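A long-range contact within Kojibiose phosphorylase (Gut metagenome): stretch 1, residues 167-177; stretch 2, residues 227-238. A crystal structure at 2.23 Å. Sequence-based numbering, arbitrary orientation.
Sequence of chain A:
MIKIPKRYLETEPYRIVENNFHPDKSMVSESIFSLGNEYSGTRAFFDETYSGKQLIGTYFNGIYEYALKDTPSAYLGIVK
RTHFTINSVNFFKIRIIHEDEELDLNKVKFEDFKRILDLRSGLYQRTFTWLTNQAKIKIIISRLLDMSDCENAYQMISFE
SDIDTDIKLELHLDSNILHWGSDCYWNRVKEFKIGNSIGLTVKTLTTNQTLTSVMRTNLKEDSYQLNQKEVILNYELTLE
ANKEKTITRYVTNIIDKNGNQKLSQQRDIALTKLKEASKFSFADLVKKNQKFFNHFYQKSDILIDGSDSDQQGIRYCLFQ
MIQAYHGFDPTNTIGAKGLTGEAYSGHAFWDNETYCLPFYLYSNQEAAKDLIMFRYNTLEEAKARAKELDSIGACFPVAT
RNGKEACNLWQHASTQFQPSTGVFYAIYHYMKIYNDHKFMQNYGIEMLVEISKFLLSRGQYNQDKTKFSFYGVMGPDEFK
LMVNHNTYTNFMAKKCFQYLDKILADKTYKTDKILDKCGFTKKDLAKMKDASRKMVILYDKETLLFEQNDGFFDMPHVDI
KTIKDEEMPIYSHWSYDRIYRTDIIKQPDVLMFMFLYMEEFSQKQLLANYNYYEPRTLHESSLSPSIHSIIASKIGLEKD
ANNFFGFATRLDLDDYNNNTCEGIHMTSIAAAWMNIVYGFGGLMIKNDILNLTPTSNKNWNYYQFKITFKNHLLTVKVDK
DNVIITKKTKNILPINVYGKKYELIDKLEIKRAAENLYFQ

Stretch 1, residues 167-177: IKLELHLDSNI
Stretch 2, residues 227-238: NQKEVILNYELT

Two antiparallel strands of Kojibiose phosphorylase, 167-174 and 230-238, pair with their N-to-C directions at 163° and their axes 4.7 Å apart at closest approach; together the stretches bury 984 Å². Both strands are extended, with phi from -145° to -98° and psi from 96° to 161°. The register pairs Ile-167 with Leu-237, Leu-169 with Tyr-235, Leu-171 with Leu-233 and Leu-173 with Val-231 as hydrogen-bonded pairs, and the residues between them as non-hydrogen-bonded pairs, ending at Asp-174 with Glu-230. Each hydrogen-bonded pair closes a two-bond ring: Ile-167 N to Leu-237 O is 2.8 Å and Leu-237 N to Ile-167 O 3.0 Å; Leu-169 N to Tyr-235 O is 2.9 Å and Tyr-235 N to Leu-169 O 2.7 Å; Leu-171 N to Leu-233 O is 3.0 Å and Leu-233 N to Leu-171 O 2.9 Å; Leu-173 N to Val-231 O and Val-231 N to Leu-173 O are both 3.1 Å.

The three residues with the most surface covered are Asn-176, Leu-237 and Lys-229. Leu-237 (chi1 m, chi2 t) anchors one end of the buried apolar face, its CB 4.0 Å from Ile-167 CG1 and its CD1 4.2 Å from Leu-169 CB. Along this face, Leu-171 (m, t) sets CG 3.8 Å from Tyr-235 CE2, the tyrosine having chi1 -56° and chi2 -86°, while Leu-173 (m, t) brings CD1 to 3.8 Å from Val-231 CG2. Branched aliphatic chains and one aromatic ring suit a surface from which water is largely excluded.

The other face, with Lys-168, Glu-170, His-172 and Asp-174 across from Glu-236, Asn-234, Ile-232 and Glu-230, is mostly polar. Glu-170 (m, t) receives Lys-168 NZ at OE2 in a 2.6 Å salt bridge and His-172 NE2 at OE1 in a 3.1 Å hydrogen bond, so both carboxylate oxygens have partners along their own strand, and OE1 has another elsewhere in the structure. With chi1 -63° and chi2 -138°, the His-172 ring offers a face to Ile-232 (m, t), whose CG1 lies 3.9 Å from the ring centroid, 9° off the normal.

Beyond the strand end, a type II turn from Asn-227 to Glu-230 puts Lys-229 at phi/psi 64/17. Lys-229 O accepts Ser-175 N at 2.8 Å, extending the ladder, while its CA-to-CB bond points toward stretch 1. The Lys-229 chain (m, t, m, m) folds so that its NZ donates to Asn-176 OD1 at 2.7 Å and to Gln-228 OE1 at 3.0 Å. Asn-176 (chi1 -70°, chi2 -58°) starts sideways, but its amide reaches across: ND2 donates to Gln-228 O at 3.1 Å, and OD1 also takes a weak bond from Gln-228 NE2 at 2.8 Å. An amide that both donates and accepts fits this turn. Asn-176 N is held by Asp-174 OD1 at 2.9 Å. One water accepts from Asn-176 ND2 at 2.8 Å and donates to Glu-230 OE1 at 2.7 Å and, weakly, to Asp-174 OD1 at 2.8 Å, bridging two carboxylates whose OD1 of Asp-174 and OE1 of Glu-230 lie 4.6 Å apart.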

# COMPACT_ATOMS: atom_id res chain seq x y z
N ILE A 167 -48.44 20.54 22.95
CA ILE A 167 -47.29 19.93 22.22
C ILE A 167 -46.89 18.67 22.97
O ILE A 167 -47.21 18.56 24.16
CB ILE A 167 -46.11 20.91 22.11
CG1 ILE A 167 -45.38 21.08 23.45
CG2 ILE A 167 -46.57 22.25 21.55
CD1 ILE A 167 -44.09 21.84 23.34
N LYS A 168 -46.17 17.80 22.27
CA LYS A 168 -45.52 16.63 22.88
C LYS A 168 -44.01 16.83 22.84
O LYS A 168 -43.50 17.24 21.79
CB LYS A 168 -45.92 15.36 22.13
CG LYS A 168 -45.70 14.10 22.94
CD LYS A 168 -45.34 12.88 22.13
CE LYS A 168 -44.95 11.73 23.04
NZ LYS A 168 -44.97 10.44 22.32
N LEU A 169 -43.33 16.57 23.95
CA LEU A 169 -41.86 16.59 24.04
C LEU A 169 -41.41 15.21 24.49
O LEU A 169 -42.00 14.70 25.47
CB LEU A 169 -41.44 17.67 25.04
CG LEU A 169 -39.97 17.68 25.45
CD1 LEU A 169 -39.06 18.07 24.30
CD2 LEU A 169 -39.78 18.63 26.61
N GLU A 170 -40.47 14.61 23.75
CA GLU A 170 -39.78 13.35 24.11
C GLU A 170 -38.31 13.67 24.40
O GLU A 170 -37.68 14.28 23.54
CB GLU A 170 -39.89 12.33 22.97
CG GLU A 170 -41.32 11.96 22.60
CD GLU A 170 -41.47 10.95 21.46
OE1 GLU A 170 -40.45 10.54 20.88
OE2 GLU A 170 -42.62 10.60 21.14
N LEU A 171 -37.80 13.29 25.57
CA LEU A 171 -36.35 13.27 25.88
C LEU A 171 -35.82 11.84 25.70
O LEU A 171 -36.38 10.91 26.34
CB LEU A 171 -36.09 13.78 27.31
CG LEU A 171 -36.70 15.12 27.69
CD1 LEU A 171 -36.15 15.57 29.03
CD2 LEU A 171 -36.45 16.18 26.63
N HIS A 172 -34.77 11.69 24.89
CA HIS A 172 -34.14 10.39 24.55
C HIS A 172 -32.71 10.31 25.11
O HIS A 172 -31.98 11.33 25.05
CB HIS A 172 -34.12 10.20 23.04
CG HIS A 172 -35.46 10.13 22.38
ND1 HIS A 172 -35.73 9.21 21.38
CD2 HIS A 172 -36.57 10.88 22.51
CE1 HIS A 172 -36.96 9.39 20.94
NE2 HIS A 172 -37.49 10.40 21.62
N LEU A 173 -32.33 9.14 25.62
CA LEU A 173 -30.94 8.63 25.56
C LEU A 173 -30.92 7.54 24.49
O LEU A 173 -31.64 6.54 24.66
CB LEU A 173 -30.51 8.06 26.92
CG LEU A 173 -30.79 8.95 28.13
CD1 LEU A 173 -30.36 8.23 29.39
CD2 LEU A 173 -30.07 10.30 28.01
N ASP A 174 -30.16 7.76 23.42
CA ASP A 174 -30.15 6.93 22.19
C ASP A 174 -28.75 6.35 22.02
O ASP A 174 -27.84 7.13 21.68
CB ASP A 174 -30.54 7.77 20.96
CG ASP A 174 -30.42 6.99 19.66
OD1 ASP A 174 -30.18 5.78 19.75
OD2 ASP A 174 -30.58 7.60 18.56
N SER A 175 -28.57 5.04 22.24
CA SER A 175 -27.26 4.39 22.03
C SER A 175 -27.33 3.42 20.85
O SER A 175 -26.52 2.49 20.82
CB SER A 175 -26.74 3.74 23.29
OG SER A 175 -25.40 3.30 23.11
N ASN A 176 -28.23 3.68 19.89
CA ASN A 176 -28.29 2.95 18.59
C ASN A 176 -27.50 3.73 17.53
O ASN A 176 -27.62 3.39 16.32
CB ASN A 176 -29.75 2.69 18.19
CG ASN A 176 -30.40 1.66 19.09
OD1 ASN A 176 -29.91 0.54 19.19
ND2 ASN A 176 -31.46 2.03 19.78
N ILE A 177 -26.73 4.73 17.95
CA ILE A 177 -26.06 5.72 17.03
C ILE A 177 -25.04 4.98 16.18
O ILE A 177 -24.39 4.03 16.68
CB ILE A 177 -25.46 6.92 17.80
CG1 ILE A 177 -24.86 6.60 19.17
CG2 ILE A 177 -26.52 7.99 17.98
CD1 ILE A 177 -23.80 5.56 19.20
N ASN A 227 -36.65 0.72 25.63
CA ASN A 227 -36.41 -0.06 24.38
C ASN A 227 -34.94 -0.48 24.31
O ASN A 227 -34.13 0.01 25.10
CB ASN A 227 -36.81 0.76 23.16
CG ASN A 227 -38.17 1.37 23.39
OD1 ASN A 227 -39.09 0.67 23.82
ND2 ASN A 227 -38.28 2.66 23.17
N GLN A 228 -34.60 -1.34 23.36
CA GLN A 228 -33.21 -1.85 23.25
C GLN A 228 -32.29 -0.63 23.00
O GLN A 228 -32.46 0.07 21.98
CB GLN A 228 -33.18 -3.01 22.25
CG GLN A 228 -33.17 -2.60 20.78
CD GLN A 228 -31.80 -2.16 20.33
OE1 GLN A 228 -30.82 -2.29 21.06
NE2 GLN A 228 -31.72 -1.63 19.11
N LYS A 229 -31.41 -0.35 23.96
CA LYS A 229 -30.35 0.70 23.89
C LYS A 229 -30.93 2.12 23.77
O LYS A 229 -30.17 3.02 23.42
CB LYS A 229 -29.38 0.40 22.75
CG LYS A 229 -28.61 -0.91 22.92
CD LYS A 229 -27.31 -1.01 22.16
CE LYS A 229 -27.37 -0.52 20.74
NZ LYS A 229 -28.16 -1.41 19.88
N GLU A 230 -32.22 2.34 24.07
CA GLU A 230 -32.78 3.71 24.18
C GLU A 230 -33.84 3.77 25.28
O GLU A 230 -34.63 2.79 25.44
CB GLU A 230 -33.30 4.24 22.83
CG GLU A 230 -34.67 3.74 22.44
CD GLU A 230 -35.24 4.33 21.15
OE1 GLU A 230 -34.65 5.29 20.62
OE2 GLU A 230 -36.29 3.82 20.69
N VAL A 231 -33.87 4.88 26.02
CA VAL A 231 -34.97 5.18 26.97
C VAL A 231 -35.55 6.55 26.61
O VAL A 231 -34.84 7.38 26.06
CB VAL A 231 -34.49 5.08 28.43
CG1 VAL A 231 -34.04 3.66 28.72
CG2 VAL A 231 -33.40 6.09 28.75
N ILE A 232 -36.84 6.72 26.86
CA ILE A 232 -37.61 7.93 26.47
C ILE A 232 -38.45 8.36 27.68
O ILE A 232 -39.03 7.49 28.34
CB ILE A 232 -38.47 7.67 25.21
CG1 ILE A 232 -37.64 7.06 24.09
CG2 ILE A 232 -39.17 8.94 24.75
CD1 ILE A 232 -38.45 6.69 22.86
N LEU A 233 -38.44 9.65 27.97
CA LEU A 233 -39.43 10.31 28.85
C LEU A 233 -40.39 11.10 27.94
O LEU A 233 -39.90 11.89 27.11
CB LEU A 233 -38.66 11.20 29.83
CG LEU A 233 -37.89 10.48 30.94
CD1 LEU A 233 -36.90 11.42 31.63
CD2 LEU A 233 -38.83 9.89 31.98
N ASN A 234 -41.71 10.85 28.07
CA ASN A 234 -42.79 11.53 27.30
C ASN A 234 -43.38 12.66 28.16
O ASN A 234 -43.74 12.39 29.32
CB ASN A 234 -43.92 10.57 26.90
CG ASN A 234 -43.46 9.51 25.92
OD1 ASN A 234 -42.77 9.81 24.94
ND2 ASN A 234 -43.85 8.27 26.17
N TYR A 235 -43.49 13.86 27.60
CA TYR A 235 -44.16 15.02 28.26
C TYR A 235 -45.28 15.49 27.33
O TYR A 235 -45.04 15.71 26.14
CB TYR A 235 -43.16 16.11 28.64
CG TYR A 235 -42.05 15.61 29.53
CD1 TYR A 235 -42.20 15.56 30.91
CD2 TYR A 235 -40.86 15.14 28.99
CE1 TYR A 235 -41.20 15.05 31.72
CE2 TYR A 235 -39.85 14.63 29.80
CZ TYR A 235 -40.03 14.58 31.17
OH TYR A 235 -39.05 14.07 31.96
N GLU A 236 -46.49 15.53 27.88
CA GLU A 236 -47.71 16.06 27.22
C GLU A 236 -47.92 17.45 27.80
O GLU A 236 -48.42 17.54 28.92
CB GLU A 236 -48.94 15.18 27.49
CG GLU A 236 -48.77 13.71 27.13
CD GLU A 236 -48.65 13.42 25.65
OE1 GLU A 236 -48.16 12.30 25.32
OE2 GLU A 236 -49.04 14.29 24.83
N LEU A 237 -47.45 18.47 27.10
CA LEU A 237 -47.45 19.85 27.65
C LEU A 237 -48.59 20.64 27.02
O LEU A 237 -48.77 20.55 25.78
CB LEU A 237 -46.09 20.50 27.39
CG LEU A 237 -44.89 19.73 27.93
CD1 LEU A 237 -43.60 20.36 27.46
CD2 LEU A 237 -44.93 19.64 29.45
N THR A 238 -49.29 21.40 27.86
CA THR A 238 -50.23 22.46 27.45
C THR A 238 -49.50 23.79 27.61
O THR A 238 -49.08 24.11 28.72
CB THR A 238 -51.53 22.35 28.25
OG1 THR A 238 -51.94 21.01 27.98
CG2 THR A 238 -52.60 23.35 27.83
O HOH W 1 -32.60 4.52 19.10